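PDB 4O4A: lipoprotein, putative, which is of unknown function but is a putative lipoprotein of Bacillus anthracis that may bind lipid and act at the cell surface. Local coordinates for residues T27-E39 and E57-G69. Residues are numbered along the deposited sequence; the frame is centred on the assembly and turned at random.
Sequences TTDTIYLIPEEYE and EEEFSVVTFAADG
I31 and L33 exchange backbone hydrogen bonds with S61, V63 and F65, joining strands 30-35 and 60-64 in parallel. I31 N donates to S61 O, and I31 O accepts from V63 N at 2.8 Å. L33 N and L33 O repeat the pattern with V63 O and F65 N. At the start of the ladder, S61 N donates to D29 O.

Side chains, mostly apolar, pack on both faces. On one, the I31 and F60 side chains cross at about a right angle, with I31 CG1 3.6 Å from F60 CD2. L33 CD1 touches both V62 and T64, 3.6 Å from V62 CG1 and 3.5 Å from T64 OG1. On the other face, Y32 and V63 run side by side, and Y32 CD1 is 3.8 Å from V63 CB. F65 CE2 meets Y32 CD1 obliquely at 3.9 Å. I34 CG1 rests alongside F65 CD2. V63 and F65 also touch V44 and A71 of the second sheet.

Beyond the strands, Y38 meets the turn 66-69. With its CG anti to the backbone N (chi1 -172°), Y38 lays its ring against the turn, and G69 CA sits over one face, 4.0 Å from the ring centroid, in a CH-pi contact. Y38 OH is hydrogen-bonded to D41 O.

On its other edge, strand 30-35 pairs with strand 86-90. The contact is thus the parallel pairing of two inner strands in a mixed five-stranded sheet, with Y32, V63 and F65 on the face turned to the four-stranded sheet.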
# COMPACT_ATOMS: atom_id res chain seq x y z
N THR B 27 40.27 -13.56 15.41
CA THR B 27 39.34 -13.52 14.30
C THR B 27 37.91 -13.80 14.80
O THR B 27 37.71 -14.19 15.95
CB THR B 27 39.71 -14.53 13.18
OG1 THR B 27 39.70 -15.85 13.70
CG2 THR B 27 41.09 -14.24 12.62
N THR B 28 36.92 -13.59 13.94
CA THR B 28 35.50 -13.77 14.33
C THR B 28 35.03 -15.22 14.34
O THR B 28 34.07 -15.54 15.02
CB THR B 28 34.52 -12.93 13.46
OG1 THR B 28 34.80 -13.12 12.07
CG2 THR B 28 34.65 -11.44 13.82
N ASP B 29 35.69 -16.07 13.55
CA ASP B 29 35.40 -17.49 13.48
C ASP B 29 33.95 -17.86 13.69
O ASP B 29 33.62 -18.54 14.66
CB ASP B 29 36.22 -18.19 14.55
CG ASP B 29 37.69 -17.96 14.39
OD1 ASP B 29 38.14 -17.75 13.25
OD2 ASP B 29 38.39 -18.03 15.42
N THR B 30 33.06 -17.39 12.81
CA THR B 30 31.66 -17.77 12.91
C THR B 30 31.13 -18.30 11.58
O THR B 30 31.41 -17.75 10.52
CB THR B 30 30.78 -16.62 13.39
OG1 THR B 30 31.27 -16.17 14.65
CG2 THR B 30 29.33 -17.08 13.54
N ILE B 31 30.34 -19.36 11.66
CA ILE B 31 29.71 -19.98 10.52
C ILE B 31 28.22 -19.75 10.67
O ILE B 31 27.66 -20.06 11.73
CB ILE B 31 29.96 -21.49 10.48
CG1 ILE B 31 31.40 -21.77 10.10
CG2 ILE B 31 29.04 -22.16 9.48
CD1 ILE B 31 31.77 -23.23 10.13
N TYR B 32 27.59 -19.20 9.65
CA TYR B 32 26.16 -18.95 9.69
C TYR B 32 25.47 -19.92 8.75
O TYR B 32 25.81 -19.98 7.58
CB TYR B 32 25.84 -17.52 9.27
CG TYR B 32 26.41 -16.48 10.20
CD1 TYR B 32 25.68 -16.03 11.29
CD2 TYR B 32 27.68 -15.96 10.01
CE1 TYR B 32 26.20 -15.07 12.15
CE2 TYR B 32 28.22 -15.01 10.86
CZ TYR B 32 27.47 -14.57 11.93
OH TYR B 32 28.00 -13.62 12.77
N LEU B 33 24.50 -20.66 9.27
CA LEU B 33 23.74 -21.60 8.47
C LEU B 33 22.33 -21.06 8.28
O LEU B 33 21.59 -20.91 9.25
CB LEU B 33 23.68 -22.95 9.16
CG LEU B 33 25.04 -23.53 9.52
CD1 LEU B 33 24.88 -24.87 10.21
CD2 LEU B 33 25.91 -23.67 8.28
N ILE B 34 22.00 -20.74 7.04
CA ILE B 34 20.70 -20.20 6.72
C ILE B 34 19.85 -21.24 5.97
O ILE B 34 20.33 -21.90 5.05
CB ILE B 34 20.82 -18.97 5.77
CG1 ILE B 34 21.54 -17.80 6.42
CG2 ILE B 34 19.44 -18.47 5.38
CD1 ILE B 34 23.04 -17.92 6.44
N PRO B 35 18.58 -21.38 6.34
CA PRO B 35 17.74 -22.28 5.55
C PRO B 35 17.71 -21.80 4.10
O PRO B 35 17.48 -20.62 3.85
CB PRO B 35 16.37 -22.15 6.21
CG PRO B 35 16.70 -21.86 7.63
CD PRO B 35 17.91 -20.97 7.58
N GLU B 36 17.94 -22.70 3.16
CA GLU B 36 18.03 -22.34 1.73
C GLU B 36 16.86 -21.55 1.17
O GLU B 36 17.04 -20.72 0.28
CB GLU B 36 18.22 -23.59 0.88
CG GLU B 36 17.04 -24.53 0.89
CD GLU B 36 17.29 -25.77 0.05
OE1 GLU B 36 18.41 -25.89 -0.51
OE2 GLU B 36 16.37 -26.61 -0.04
N GLU B 37 15.66 -21.82 1.67
CA GLU B 37 14.48 -21.13 1.16
C GLU B 37 14.27 -19.74 1.76
O GLU B 37 13.47 -18.97 1.24
CB GLU B 37 13.21 -22.01 1.33
CG GLU B 37 12.92 -22.54 2.75
CD GLU B 37 13.76 -23.76 3.16
OE1 GLU B 37 14.36 -23.74 4.26
OE2 GLU B 37 13.84 -24.74 2.38
N TYR B 38 15.00 -19.41 2.82
CA TYR B 38 14.83 -18.11 3.48
C TYR B 38 15.49 -16.95 2.78
O TYR B 38 16.57 -17.07 2.19
CB TYR B 38 15.34 -18.15 4.91
CG TYR B 38 14.99 -16.89 5.67
CD1 TYR B 38 13.72 -16.74 6.26
CD2 TYR B 38 15.91 -15.85 5.82
CE1 TYR B 38 13.39 -15.59 6.96
CE2 TYR B 38 15.58 -14.71 6.52
CZ TYR B 38 14.32 -14.60 7.08
OH TYR B 38 13.98 -13.48 7.77
N GLU B 39 14.82 -15.81 2.85
CA GLU B 39 15.32 -14.59 2.27
C GLU B 39 14.87 -13.47 3.18
O GLU B 39 13.73 -13.47 3.63
CB GLU B 39 14.79 -14.39 0.84
CG GLU B 39 15.47 -13.27 0.06
CD GLU B 39 15.13 -13.29 -1.43
OE1 GLU B 39 14.11 -13.92 -1.82
OE2 GLU B 39 15.90 -12.70 -2.23
N GLU B 57 32.76 -26.14 15.48
CA GLU B 57 33.31 -26.99 14.45
C GLU B 57 34.68 -26.45 14.17
O GLU B 57 34.82 -25.38 13.59
CB GLU B 57 32.49 -26.94 13.19
CG GLU B 57 31.13 -27.55 13.33
CD GLU B 57 30.37 -27.53 12.03
OE1 GLU B 57 30.97 -27.14 10.99
OE2 GLU B 57 29.18 -27.90 12.04
N GLU B 58 35.68 -27.19 14.60
CA GLU B 58 37.04 -26.75 14.48
C GLU B 58 37.19 -25.48 15.35
O GLU B 58 36.98 -25.52 16.56
CB GLU B 58 37.44 -26.54 13.00
CG GLU B 58 37.43 -27.85 12.19
CD GLU B 58 37.96 -27.77 10.75
OE1 GLU B 58 39.01 -28.41 10.51
OE2 GLU B 58 37.37 -27.10 9.87
N GLU B 59 37.52 -24.37 14.74
CA GLU B 59 37.73 -23.13 15.47
C GLU B 59 36.53 -22.17 15.33
O GLU B 59 36.52 -21.10 15.93
CB GLU B 59 38.99 -22.47 14.91
CG GLU B 59 38.93 -22.26 13.40
CD GLU B 59 40.29 -21.95 12.81
OE1 GLU B 59 41.22 -21.65 13.60
OE2 GLU B 59 40.44 -21.99 11.56
N PHE B 60 35.53 -22.58 14.56
CA PHE B 60 34.35 -21.75 14.30
C PHE B 60 33.16 -22.03 15.20
O PHE B 60 32.94 -23.16 15.60
CB PHE B 60 33.88 -21.99 12.89
CG PHE B 60 34.83 -21.49 11.85
CD1 PHE B 60 35.95 -22.21 11.51
CD2 PHE B 60 34.56 -20.32 11.17
CE1 PHE B 60 36.81 -21.76 10.53
CE2 PHE B 60 35.42 -19.86 10.18
CZ PHE B 60 36.55 -20.58 9.87
N SER B 61 32.39 -20.97 15.49
CA SER B 61 31.16 -21.10 16.26
C SER B 61 30.11 -21.22 15.19
O SER B 61 30.24 -20.63 14.13
CB SER B 61 30.89 -19.86 17.12
OG SER B 61 31.90 -19.66 18.07
N VAL B 62 29.06 -21.99 15.45
CA VAL B 62 28.06 -22.22 14.41
C VAL B 62 26.70 -21.68 14.78
O VAL B 62 26.11 -22.12 15.75
CB VAL B 62 27.91 -23.72 14.11
CG1 VAL B 62 26.98 -23.95 12.93
CG2 VAL B 62 29.26 -24.34 13.82
N VAL B 63 26.22 -20.74 13.98
CA VAL B 63 24.91 -20.15 14.18
C VAL B 63 23.97 -20.79 13.19
O VAL B 63 24.19 -20.71 11.99
CB VAL B 63 24.90 -18.64 13.95
CG1 VAL B 63 23.48 -18.11 13.98
CG2 VAL B 63 25.74 -17.93 15.00
N THR B 64 22.93 -21.44 13.71
CA THR B 64 21.93 -22.08 12.88
C THR B 64 20.65 -21.31 13.02
O THR B 64 20.09 -21.23 14.11
CB THR B 64 21.67 -23.52 13.32
OG1 THR B 64 22.84 -24.31 13.06
CG2 THR B 64 20.52 -24.10 12.54
N PHE B 65 20.20 -20.73 11.92
CA PHE B 65 18.97 -19.97 11.96
C PHE B 65 17.79 -20.89 11.82
O PHE B 65 17.84 -21.89 11.13
CB PHE B 65 18.93 -18.92 10.84
CG PHE B 65 19.89 -17.78 11.04
CD1 PHE B 65 19.61 -16.79 11.97
CD2 PHE B 65 21.06 -17.70 10.30
CE1 PHE B 65 20.49 -15.74 12.17
CE2 PHE B 65 21.95 -16.65 10.50
CZ PHE B 65 21.67 -15.67 11.44
N ALA B 66 16.71 -20.53 12.50
CA ALA B 66 15.49 -21.27 12.38
C ALA B 66 14.83 -20.84 11.06
O ALA B 66 15.29 -19.91 10.40
CB ALA B 66 14.59 -20.96 13.56
N ALA B 67 13.73 -21.49 10.71
CA ALA B 67 13.02 -21.17 9.47
C ALA B 67 12.61 -19.69 9.34
O ALA B 67 12.50 -19.18 8.23
CB ALA B 67 11.81 -22.06 9.33
N ASP B 68 12.39 -19.01 10.47
CA ASP B 68 11.99 -17.60 10.44
C ASP B 68 13.19 -16.64 10.44
O ASP B 68 13.02 -15.44 10.60
CB ASP B 68 11.06 -17.26 11.62
CG ASP B 68 11.78 -17.27 12.97
OD1 ASP B 68 12.93 -17.78 13.05
OD2 ASP B 68 11.19 -16.77 13.95
N GLY B 69 14.40 -17.17 10.27
CA GLY B 69 15.60 -16.33 10.21
C GLY B 69 16.06 -15.78 11.55
O GLY B 69 16.72 -14.76 11.64